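Local coordinates for vitamin B12-binding protein (Vibrio cholerae O395, PDB 5YSC) that binds vitamin B12 in the periplasm and probably delivers it to BtuC of the BtuCDF importer, at residues 177-185 with 259-267; 207-218 with 231-242. All coordinates share one frame; numbering follows the deposited sequence.

Interaction 1: residues 177-185 with 259-267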
loop_
_atom_site.group_PDB
_atom_site.type_symbol
_atom_site.label_atom_id
_atom_site.label_comp_id
_atom_site.label_asym_id
_atom_site.label_seq_id
_atom_site.Cartn_x
_atom_site.Cartn_y
_atom_site.Cartn_z
ATOM N N GLU A 177 -5.103 7.121 -3.693
ATOM C CA GLU A 177 -4.469 7.678 -4.876
ATOM C C GLU A 177 -4.388 6.683 -6.037
ATOM O O GLU A 177 -4.346 7.080 -7.201
ATOM C CB GLU A 177 -3.077 8.128 -4.471
ATOM C CG GLU A 177 -2.481 9.130 -5.324
ATOM C CD GLU A 177 -2.794 10.493 -4.839
ATOM O OE1 GLU A 177 -3.968 10.708 -4.470
ATOM O OE2 GLU A 177 -1.863 11.321 -4.786
ATOM N N VAL A 178 -4.308 5.391 -5.750
ATOM C CA VAL A 178 -4.320 4.410 -6.834
ATOM C C VAL A 178 -5.607 4.533 -7.642
ATOM O O VAL A 178 -5.589 4.549 -8.884
ATOM C CB VAL A 178 -4.173 2.991 -6.265
ATOM C CG1 VAL A 178 -4.363 1.985 -7.362
ATOM C CG2 VAL A 178 -2.794 2.847 -5.578
ATOM N N PHE A 179 -6.751 4.550 -6.937
ATOM C CA PHE A 179 -8.054 4.661 -7.579
ATOM C C PHE A 179 -8.194 5.995 -8.305
ATOM O O PHE A 179 -8.696 6.047 -9.431
ATOM C CB PHE A 179 -9.156 4.478 -6.531
ATOM C CG PHE A 179 -9.137 3.142 -5.867
ATOM C CD1 PHE A 179 -9.792 2.056 -6.448
ATOM C CD2 PHE A 179 -8.439 2.941 -4.682
ATOM C CE1 PHE A 179 -9.777 0.805 -5.854
ATOM C CE2 PHE A 179 -8.434 1.696 -4.084
ATOM C CZ PHE A 179 -9.096 0.608 -4.698
ATOM N N SER A 180 -7.700 7.079 -7.703
ATOM C CA SER A 180 -7.919 8.412 -8.280
ATOM C C SER A 180 -7.248 8.579 -9.636
ATOM O O SER A 180 -7.758 9.317 -10.483
ATOM C CB SER A 180 -7.422 9.503 -7.316
ATOM O OG SER A 180 -8.057 9.375 -6.073
ATOM N N LEU A 181 -6.103 7.925 -9.868
ATOM C CA LEU A 181 -5.466 7.990 -11.177
ATOM C C LEU A 181 -6.454 7.605 -12.287
ATOM O O LEU A 181 -6.432 8.196 -13.378
ATOM C CB LEU A 181 -4.238 7.080 -11.190
ATOM C CG LEU A 181 -3.321 7.081 -12.406
ATOM C CD1 LEU A 181 -1.920 6.621 -12.031
ATOM C CD2 LEU A 181 -3.863 6.213 -13.546
ATOM N N CYS A 182 -7.309 6.611 -12.024
ATOM C CA CYS A 182 -8.222 6.025 -13.002
ATOM C C CYS A 182 -9.551 6.768 -13.055
ATOM O O CYS A 182 -10.486 6.290 -13.705
ATOM C CB CYS A 182 -8.492 4.538 -12.668
ATOM S SG CYS A 182 -7.056 3.472 -12.136
ATOM N N GLY A 183 -9.653 7.912 -12.381
ATOM C CA GLY A 183 -10.906 8.611 -12.223
ATOM C C GLY A 183 -11.770 8.103 -11.091
ATOM O O GLY A 183 -12.901 8.568 -10.930
ATOM N N GLY A 184 -11.272 7.168 -10.289
ATOM C CA GLY A 184 -12.097 6.580 -9.246
ATOM C C GLY A 184 -12.407 7.583 -8.149
ATOM O O GLY A 184 -11.544 8.344 -7.724
ATOM N N VAL A 185 -13.651 7.548 -7.665
ATOM C CA VAL A 185 -14.136 8.431 -6.600
ATOM C C VAL A 185 -14.609 7.545 -5.457
ATOM O O VAL A 185 -15.541 6.749 -5.616
ATOM C CB VAL A 185 -15.247 9.364 -7.100
ATOM C CG1 VAL A 185 -15.827 10.216 -5.941
ATOM C CG2 VAL A 185 -14.705 10.255 -8.198
ATOM N N GLU A 259 -2.683 -1.029 -12.821
ATOM C CA GLU A 259 -3.253 -1.717 -13.983
ATOM C C GLU A 259 -4.552 -2.446 -13.615
ATOM O O GLU A 259 -5.545 -2.404 -14.364
ATOM C CB GLU A 259 -2.177 -2.664 -14.564
ATOM C CG GLU A 259 -2.151 -2.776 -16.028
ATOM C CD GLU A 259 -0.967 -3.596 -16.520
ATOM O OE1 GLU A 259 0.192 -3.099 -16.447
ATOM O OE2 GLU A 259 -1.217 -4.731 -17.002
ATOM N N GLN A 260 -4.565 -3.166 -12.491
ATOM C CA GLN A 260 -5.732 -3.978 -12.135
ATOM C C GLN A 260 -6.932 -3.087 -11.865
ATOM O O GLN A 260 -8.030 -3.312 -12.391
ATOM C CB GLN A 260 -5.417 -4.846 -10.903
ATOM C CG GLN A 260 -6.528 -5.820 -10.535
ATOM C CD GLN A 260 -6.218 -6.657 -9.333
ATOM O OE1 GLN A 260 -5.754 -6.166 -8.305
ATOM N NE2 GLN A 260 -6.496 -7.945 -9.449
ATOM N N VAL A 261 -6.727 -2.067 -11.024
ATOM C CA VAL A 261 -7.791 -1.137 -10.681
ATOM C C VAL A 261 -8.310 -0.429 -11.917
ATOM O O VAL A 261 -9.526 -0.371 -12.152
ATOM C CB VAL A 261 -7.297 -0.115 -9.632
ATOM C CG1 VAL A 261 -8.270 1.085 -9.512
ATOM C CG2 VAL A 261 -7.170 -0.840 -8.343
ATOM N N CYS A 262 -7.386 0.119 -12.712
ATOM C CA CYS A 262 -7.732 0.904 -13.893
ATOM C C CYS A 262 -8.433 0.062 -14.948
ATOM O O CYS A 262 -9.367 0.535 -15.618
ATOM C CB CYS A 262 -6.477 1.513 -14.473
ATOM S SG CYS A 262 -5.907 3.051 -13.768
ATOM N N THR A 263 -8.003 -1.181 -15.121
ATOM C CA THR A 263 -8.704 -2.059 -16.058
ATOM C C THR A 263 -10.142 -2.301 -15.614
ATOM O O THR A 263 -11.070 -2.233 -16.421
ATOM C CB THR A 263 -7.952 -3.383 -16.210
ATOM O OG1 THR A 263 -6.689 -3.151 -16.842
ATOM C CG2 THR A 263 -8.804 -4.412 -17.042
ATOM N N TYR A 264 -10.352 -2.569 -14.322
ATOM C CA TYR A 264 -11.699 -2.773 -13.801
ATOM C C TYR A 264 -12.560 -1.513 -13.890
ATOM O O TYR A 264 -13.747 -1.591 -14.237
ATOM C CB TYR A 264 -11.634 -3.252 -12.351
ATOM C CG TYR A 264 -11.411 -4.749 -12.190
ATOM C CD1 TYR A 264 -12.203 -5.664 -12.889
ATOM C CD2 TYR A 264 -10.450 -5.261 -11.309
ATOM C CE1 TYR A 264 -12.034 -7.026 -12.754
ATOM C CE2 TYR A 264 -10.277 -6.641 -11.175
ATOM C CZ TYR A 264 -11.074 -7.509 -11.894
ATOM O OH TYR A 264 -10.922 -8.865 -11.792
ATOM N N LEU A 265 -12.023 -0.348 -13.501
ATOM C CA LEU A 265 -12.794 0.879 -13.665
ATOM C C LEU A 265 -13.070 1.184 -15.123
ATOM O O LEU A 265 -14.096 1.806 -15.425
ATOM C CB LEU A 265 -12.071 2.035 -12.983
ATOM C CG LEU A 265 -12.576 2.404 -11.587
ATOM C CD1 LEU A 265 -13.260 1.287 -10.822
ATOM C CD2 LEU A 265 -11.469 3.059 -10.741
ATOM N N LYS A 266 -12.197 0.746 -16.040
ATOM C CA LYS A 266 -12.516 0.862 -17.467
ATOM C C LYS A 266 -13.707 -0.001 -17.845
ATOM O O LYS A 266 -14.638 0.467 -18.511
ATOM C CB LYS A 266 -11.312 0.483 -18.310
ATOM C CG LYS A 266 -11.484 0.778 -19.763
ATOM C CD LYS A 266 -10.281 0.323 -20.499
ATOM C CE LYS A 266 -10.335 0.730 -21.919
ATOM N NZ LYS A 266 -9.234 0.081 -22.695
ATOM N N ILE A 267 -13.691 -1.276 -17.440
ATOM C CA ILE A 267 -14.836 -2.159 -17.673
ATOM C C ILE A 267 -16.120 -1.529 -17.163
ATOM O O ILE A 267 -17.180 -1.631 -17.798
ATOM C CB ILE A 267 -14.577 -3.538 -17.044
ATOM C CG1 ILE A 267 -13.401 -4.203 -17.763
ATOM C CG2 ILE A 267 -15.789 -4.416 -17.131
ATOM C CD1 ILE A 267 -12.881 -5.465 -17.111
#
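Helix 177-181 and helix 259-267 pass at 45°, the axes of these short segments approach to 9.0 Å, and where the first helix ends Cys182 faces Cys262 across the gap. A disulfide joins them, tying the end of one helix to the C-terminal helix of this B12-binding protein. Its sulfurs, Cys182 SG and Cys262 SG, are 2.0 Å apart, and the torsion about that bond is -92°, close to the relaxed right-angle value. A Schellman motif with Gly183 as its C-prime residue stops the first helix: Phe179 O takes Cys182 N on one face of its carbonyl plane and Gly184 N on the other, turning the chain toward strand 184-186. Val261 packs beside the bridge with both methyls, against helix 177-181. Its CG1 reaches Phe179 CD1 at 3.6 Å and also touches the sulfur of Cys182, while CG2 meets Val178 CG1 at 4.1 Å; CG1 lies anti to the backbone N (chi1 166°), which spreads the two methyls along the first helix. The Phe179 ring also stacks on Tyr157 of the inner strand 155-159. Beyond the bridge, Leu265 CD2 rests on Cys182 CB at 3.8 Å and on Gly184 CA at 3.9 Å.

Interaction 2: residues 207-218 with 231-242; sequences QPQVIFTSEHAI and LSAVQNDQVWAL
Strands 210-213 and 239-241 pair in parallel at one border of the four-stranded sheet, and the connection between them carries helices 215-220 and 232-235, a beta-alpha-beta crossover. Four backbone hydrogen bonds hold the strands in register: Ile211 N to Gln238 O, Trp240 N to Ile211 O, Thr213 N to Trp240 O and Leu242 N to Thr213 O. At the start of the pair the side chain of Gln238 adds a bond from NE2 to Gln209 O, 2.9 Å long and bent (136° at the hydrogen). The donor stands 45° above the carbonyl plane, whereas the oxygen lies almost in the plane of the Gln238 amide, whose OE1 is held by Gln271. Water continues the join: one molecule links Pro208 O to Ala233 N, and another donates to Gln209 O and accepts from Asn236 ND2. Apolar contacts line both faces. Ile211 and Val239 lie side by side, with Ile211 CB 4.0 Å from Val239 CG2, and Ile218 CG1 packs on Ala241 CB at 3.7 Å. On the other face Phe212 CE1 meets the edge of the Trp240 ring at CE3, 3.8 Å away. With chi1 at -64°, Leu242 CG is anti to its carbonyl carbon, and the branch carries CD1 over one face of the Phe212 ring, 3.4 Å from Phe212 CG.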
loop_
_atom_site.group_PDB
_atom_site.type_symbol
_atom_site.label_atom_id
_atom_site.label_comp_id
_atom_site.label_asym_id
_atom_site.label_seq_id
_atom_site.Cartn_x
_atom_site.Cartn_y
_atom_site.Cartn_z
ATOM N N GLN A 207 -24.762 3.348 -2.691
ATOM C CA GLN A 207 -24.973 2.948 -4.083
ATOM C C GLN A 207 -23.694 2.976 -4.920
ATOM O O GLN A 207 -23.691 3.525 -6.025
ATOM C CB GLN A 207 -26.029 3.861 -4.732
ATOM C CG GLN A 207 -26.828 3.196 -5.841
ATOM C CD GLN A 207 -27.585 1.995 -5.333
ATOM O OE1 GLN A 207 -27.764 1.831 -4.121
ATOM N NE2 GLN A 207 -28.006 1.126 -6.249
ATOM N N PRO A 208 -22.611 2.348 -4.467
ATOM C CA PRO A 208 -21.384 2.343 -5.270
ATOM C C PRO A 208 -21.610 1.695 -6.625
ATOM O O PRO A 208 -22.309 0.695 -6.738
ATOM C CB PRO A 208 -20.405 1.526 -4.420
ATOM C CG PRO A 208 -21.284 0.655 -3.579
ATOM C CD PRO A 208 -22.512 1.481 -3.287
ATOM N N GLN A 209 -20.978 2.246 -7.648
ATOM C CA GLN A 209 -21.028 1.631 -8.977
ATOM C C GLN A 209 -20.208 0.344 -9.034
ATOM O O GLN A 209 -20.587 -0.604 -9.734
ATOM C CB GLN A 209 -20.520 2.624 -10.015
ATOM C CG GLN A 209 -21.518 3.731 -10.313
ATOM C CD GLN A 209 -20.918 4.788 -11.184
ATOM O OE1 GLN A 209 -20.155 5.639 -10.724
ATOM N NE2 GLN A 209 -21.234 4.732 -12.466
ATOM N N VAL A 210 -19.112 0.295 -8.276
ATOM C CA VAL A 210 -18.191 -0.835 -8.225
ATOM C C VAL A 210 -17.878 -1.115 -6.760
ATOM O O VAL A 210 -17.702 -0.176 -5.976
ATOM C CB VAL A 210 -16.885 -0.528 -8.978
ATOM C CG1 VAL A 210 -15.954 -1.703 -8.828
ATOM C CG2 VAL A 210 -17.134 -0.231 -10.443
ATOM N N ILE A 211 -17.824 -2.396 -6.389
ATOM C CA ILE A 211 -17.307 -2.832 -5.092
ATOM C C ILE A 211 -16.019 -3.620 -5.309
ATOM O O ILE A 211 -16.003 -4.601 -6.058
ATOM C CB ILE A 211 -18.339 -3.673 -4.333
ATOM C CG1 ILE A 211 -19.536 -2.775 -3.968
ATOM C CG2 ILE A 211 -17.716 -4.246 -3.080
ATOM C CD1 ILE A 211 -20.747 -3.514 -3.415
ATOM N N PHE A 212 -14.956 -3.203 -4.635
ATOM C CA PHE A 212 -13.698 -3.930 -4.600
ATOM C C PHE A 212 -13.521 -4.613 -3.253
ATOM O O PHE A 212 -13.808 -4.019 -2.203
ATOM C CB PHE A 212 -12.525 -2.993 -4.860
ATOM C CG PHE A 212 -12.449 -2.495 -6.289
ATOM C CD1 PHE A 212 -12.359 -3.378 -7.349
ATOM C CD2 PHE A 212 -12.532 -1.145 -6.557
ATOM C CE1 PHE A 212 -12.284 -2.916 -8.612
ATOM C CE2 PHE A 212 -12.485 -0.659 -7.840
ATOM C CZ PHE A 212 -12.357 -1.555 -8.881
ATOM N N THR A 213 -13.023 -5.847 -3.278
ATOM C CA THR A 213 -12.894 -6.647 -2.069
ATOM C C THR A 213 -11.644 -7.531 -2.204
ATOM O O THR A 213 -10.748 -7.241 -3.005
ATOM C CB THR A 213 -14.207 -7.425 -1.831
ATOM O OG1 THR A 213 -14.195 -8.051 -0.528
ATOM C CG2 THR A 213 -14.420 -8.502 -2.949
ATOM N N SER A 214 -11.588 -8.618 -1.426
ATOM C CA SER A 214 -10.445 -9.516 -1.391
ATOM C C SER A 214 -10.703 -10.762 -2.235
ATOM O O SER A 214 -11.844 -11.132 -2.530
ATOM C CB SER A 214 -10.139 -9.931 0.051
ATOM O OG SER A 214 -11.195 -10.746 0.557
ATOM N N GLU A 215 -9.606 -11.426 -2.606
ATOM C CA GLU A 215 -9.727 -12.681 -3.329
ATOM C C GLU A 215 -10.431 -13.703 -2.464
ATOM O O GLU A 215 -11.233 -14.504 -2.956
ATOM C CB GLU A 215 -8.334 -13.134 -3.762
ATOM C CG GLU A 215 -7.689 -12.106 -4.690
ATOM C CD GLU A 215 -6.286 -12.458 -5.169
ATOM O OE1 GLU A 215 -5.444 -11.530 -5.249
ATOM O OE2 GLU A 215 -6.025 -13.643 -5.483
ATOM N N HIS A 216 -10.238 -13.570 -1.156
ATOM C CA HIS A 216 -10.775 -14.497 -0.165
ATOM C C HIS A 216 -12.296 -14.405 -0.132
ATOM O O HIS A 216 -12.999 -15.424 -0.175
ATOM C CB HIS A 216 -10.169 -14.174 1.216
ATOM C CG HIS A 216 -8.945 -13.289 1.160
ATOM N ND1 HIS A 216 -7.998 -13.376 0.155
ATOM C CD2 HIS A 216 -8.533 -12.278 1.968
ATOM C CE1 HIS A 216 -7.060 -12.467 0.348
ATOM N NE2 HIS A 216 -7.357 -11.791 1.444
ATOM N N ALA A 217 -12.814 -13.170 -0.097
ATOM C CA ALA A 217 -14.259 -12.929 -0.066
ATOM C C ALA A 217 -14.940 -13.457 -1.320
ATOM O O ALA A 217 -16.029 -14.047 -1.251
ATOM C CB ALA A 217 -14.535 -11.429 0.081
ATOM N N ILE A 218 -14.323 -13.250 -2.479
ATOM C CA ILE A 218 -14.909 -13.745 -3.719
ATOM C C ILE A 218 -14.999 -15.262 -3.673
ATOM O O ILE A 218 -16.070 -15.853 -3.891
ATOM C CB ILE A 218 -14.085 -13.257 -4.926
ATOM C CG1 ILE A 218 -14.083 -11.721 -4.995
ATOM C CG2 ILE A 218 -14.613 -13.831 -6.203
ATOM C CD1 ILE A 218 -15.447 -11.091 -5.190
ATOM N N LEU A 231 -28.214 -3.332 -4.813
ATOM C CA LEU A 231 -26.903 -2.888 -5.287
ATOM C C LEU A 231 -26.739 -3.083 -6.788
ATOM O O LEU A 231 -26.614 -4.216 -7.261
ATOM C CB LEU A 231 -25.808 -3.628 -4.535
ATOM C CG LEU A 231 -25.640 -3.165 -3.085
ATOM C CD1 LEU A 231 -24.680 -4.051 -2.362
ATOM C CD2 LEU A 231 -25.151 -1.711 -2.997
ATOM N N SER A 232 -26.703 -1.975 -7.532
ATOM C CA SER A 232 -26.430 -2.055 -8.963
ATOM C C SER A 232 -25.050 -2.647 -9.236
ATOM O O SER A 232 -24.852 -3.355 -10.234
ATOM C CB SER A 232 -26.542 -0.670 -9.606
ATOM O OG SER A 232 -25.498 0.190 -9.171
ATOM N N ALA A 233 -24.085 -2.376 -8.363
ATOM C CA ALA A 233 -22.789 -3.032 -8.514
ATOM C C ALA A 233 -22.930 -4.546 -8.564
ATOM O O ALA A 233 -22.184 -5.200 -9.286
ATOM C CB ALA A 233 -21.835 -2.614 -7.394
ATOM N N VAL A 234 -23.861 -5.135 -7.814
ATOM C CA VAL A 234 -23.995 -6.585 -7.857
ATOM C C VAL A 234 -24.745 -7.008 -9.118
ATOM O O VAL A 234 -24.328 -7.947 -9.808
ATOM C CB VAL A 234 -24.672 -7.103 -6.577
ATOM C CG1 VAL A 234 -24.819 -8.623 -6.607
ATOM C CG2 VAL A 234 -23.854 -6.683 -5.371
ATOM N N GLN A 235 -25.841 -6.308 -9.439
ATOM C CA GLN A 235 -26.622 -6.630 -10.640
ATOM C C GLN A 235 -25.752 -6.576 -11.882
ATOM O O GLN A 235 -25.910 -7.386 -12.803
ATOM C CB GLN A 235 -27.806 -5.668 -10.797
ATOM C CG GLN A 235 -28.719 -5.558 -9.583
ATOM C CD GLN A 235 -29.595 -4.313 -9.613
ATOM O OE1 GLN A 235 -29.725 -3.639 -10.642
ATOM N NE2 GLN A 235 -30.187 -3.990 -8.467
ATOM N N ASN A 236 -24.820 -5.625 -11.919
ATOM C CA ASN A 236 -23.938 -5.411 -13.050
ATOM C C ASN A 236 -22.661 -6.237 -12.973
ATOM O O ASN A 236 -21.786 -6.068 -13.823
ATOM C CB ASN A 236 -23.611 -3.924 -13.154
ATOM C CG ASN A 236 -24.822 -3.081 -13.517
ATOM O OD1 ASN A 236 -25.756 -3.561 -14.167
ATOM N ND2 ASN A 236 -24.792 -1.803 -13.122
ATOM N N ASP A 237 -22.536 -7.139 -11.994
ATOM C CA ASP A 237 -21.388 -8.045 -11.913
ATOM C C ASP A 237 -20.083 -7.260 -11.782
ATOM O O ASP A 237 -19.073 -7.566 -12.425
ATOM C CB ASP A 237 -21.355 -8.968 -13.132
ATOM C CG ASP A 237 -20.246 -10.004 -13.073
ATOM O OD1 ASP A 237 -19.722 -10.284 -11.970
ATOM O OD2 ASP A 237 -19.896 -10.551 -14.153
ATOM N N GLN A 238 -20.109 -6.233 -10.931
ATOM C CA GLN A 238 -18.966 -5.354 -10.708
ATOM C C GLN A 238 -18.532 -5.386 -9.248
ATOM O O GLN A 238 -18.211 -4.355 -8.649
ATOM C CB GLN A 238 -19.284 -3.936 -11.169
ATOM C CG GLN A 238 -19.640 -3.900 -12.643
ATOM C CD GLN A 238 -19.814 -2.496 -13.236
ATOM O OE1 GLN A 238 -19.763 -2.326 -14.453
ATOM N NE2 GLN A 238 -20.031 -1.493 -12.386
ATOM N N VAL A 239 -18.495 -6.587 -8.678
ATOM C CA VAL A 239 -17.828 -6.841 -7.415
ATOM C C VAL A 239 -16.599 -7.648 -7.768
ATOM O O VAL A 239 -16.713 -8.778 -8.274
ATOM C CB VAL A 239 -18.719 -7.586 -6.418
ATOM C CG1 VAL A 239 -17.993 -7.759 -5.115
ATOM C CG2 VAL A 239 -20.028 -6.808 -6.227
ATOM N N TRP A 240 -15.421 -7.071 -7.503
ATOM C CA TRP A 240 -14.167 -7.686 -7.907
ATOM C C TRP A 240 -13.160 -7.683 -6.767
ATOM O O TRP A 240 -13.088 -6.748 -5.963
ATOM C CB TRP A 240 -13.554 -6.949 -9.093
ATOM C CG TRP A 240 -14.346 -7.007 -10.349
ATOM C CD1 TRP A 240 -14.669 -8.130 -11.043
ATOM C CD2 TRP A 240 -14.855 -5.895 -11.122
ATOM N NE1 TRP A 240 -15.369 -7.795 -12.191
ATOM C CE2 TRP A 240 -15.488 -6.435 -12.261
ATOM C CE3 TRP A 240 -14.823 -4.499 -10.969
ATOM C CZ2 TRP A 240 -16.093 -5.627 -13.236
ATOM C CZ3 TRP A 240 -15.412 -3.703 -11.931
ATOM C CH2 TRP A 240 -16.040 -4.271 -13.057
ATOM N N ALA A 241 -12.368 -8.743 -6.714
ATOM C CA ALA A 241 -11.213 -8.767 -5.828
ATOM C C ALA A 241 -10.067 -7.956 -6.399
ATOM O O ALA A 241 -9.841 -7.971 -7.605
ATOM C CB ALA A 241 -10.723 -10.180 -5.618
ATOM N N LEU A 242 -9.296 -7.318 -5.511
ATOM C CA LEU A 242 -8.036 -6.684 -5.854
ATOM C C LEU A 242 -6.926 -7.384 -5.093
ATOM O O LEU A 242 -7.149 -7.888 -3.990
ATOM C CB LEU A 242 -8.043 -5.197 -5.503
ATOM C CG LEU A 242 -9.074 -4.400 -6.311
ATOM C CD1 LEU A 242 -9.137 -2.952 -5.812
ATOM C CD2 LEU A 242 -8.804 -4.441 -7.814
HETATM O O HOH W 1 -24.583 -0.525 -6.140
HETATM O O HOH W 2 -23.042 -0.258 -10.881
#

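The two interactions, with centres 14 Å apart, meet in the lobe built on the parallel sheet ordered 184-186, 155-159, 210-213, 239-241. Along the chain the two segments of interaction 1 bracket those of interaction 2. Interaction 2 pairs the last two strands at one border, while 177-185 runs into the border strand at the far end. Helix 254-267 lies against the sheet and joins the contacts: Tyr264 stacks on Trp240, and Leu265 CD1 lies 3.6 Å from Phe212 CZ. From helix 176-181, Phe179 CE1 reaches Phe212 CD2 at 3.4 Å. The disulfide thus ties the end of helix 176-181 to helix 254-267, and both pack with the sheet in one apolar core. The side chains of Phe179 and Ser214 each lie about 9 Å from the bound cyanocobalamin.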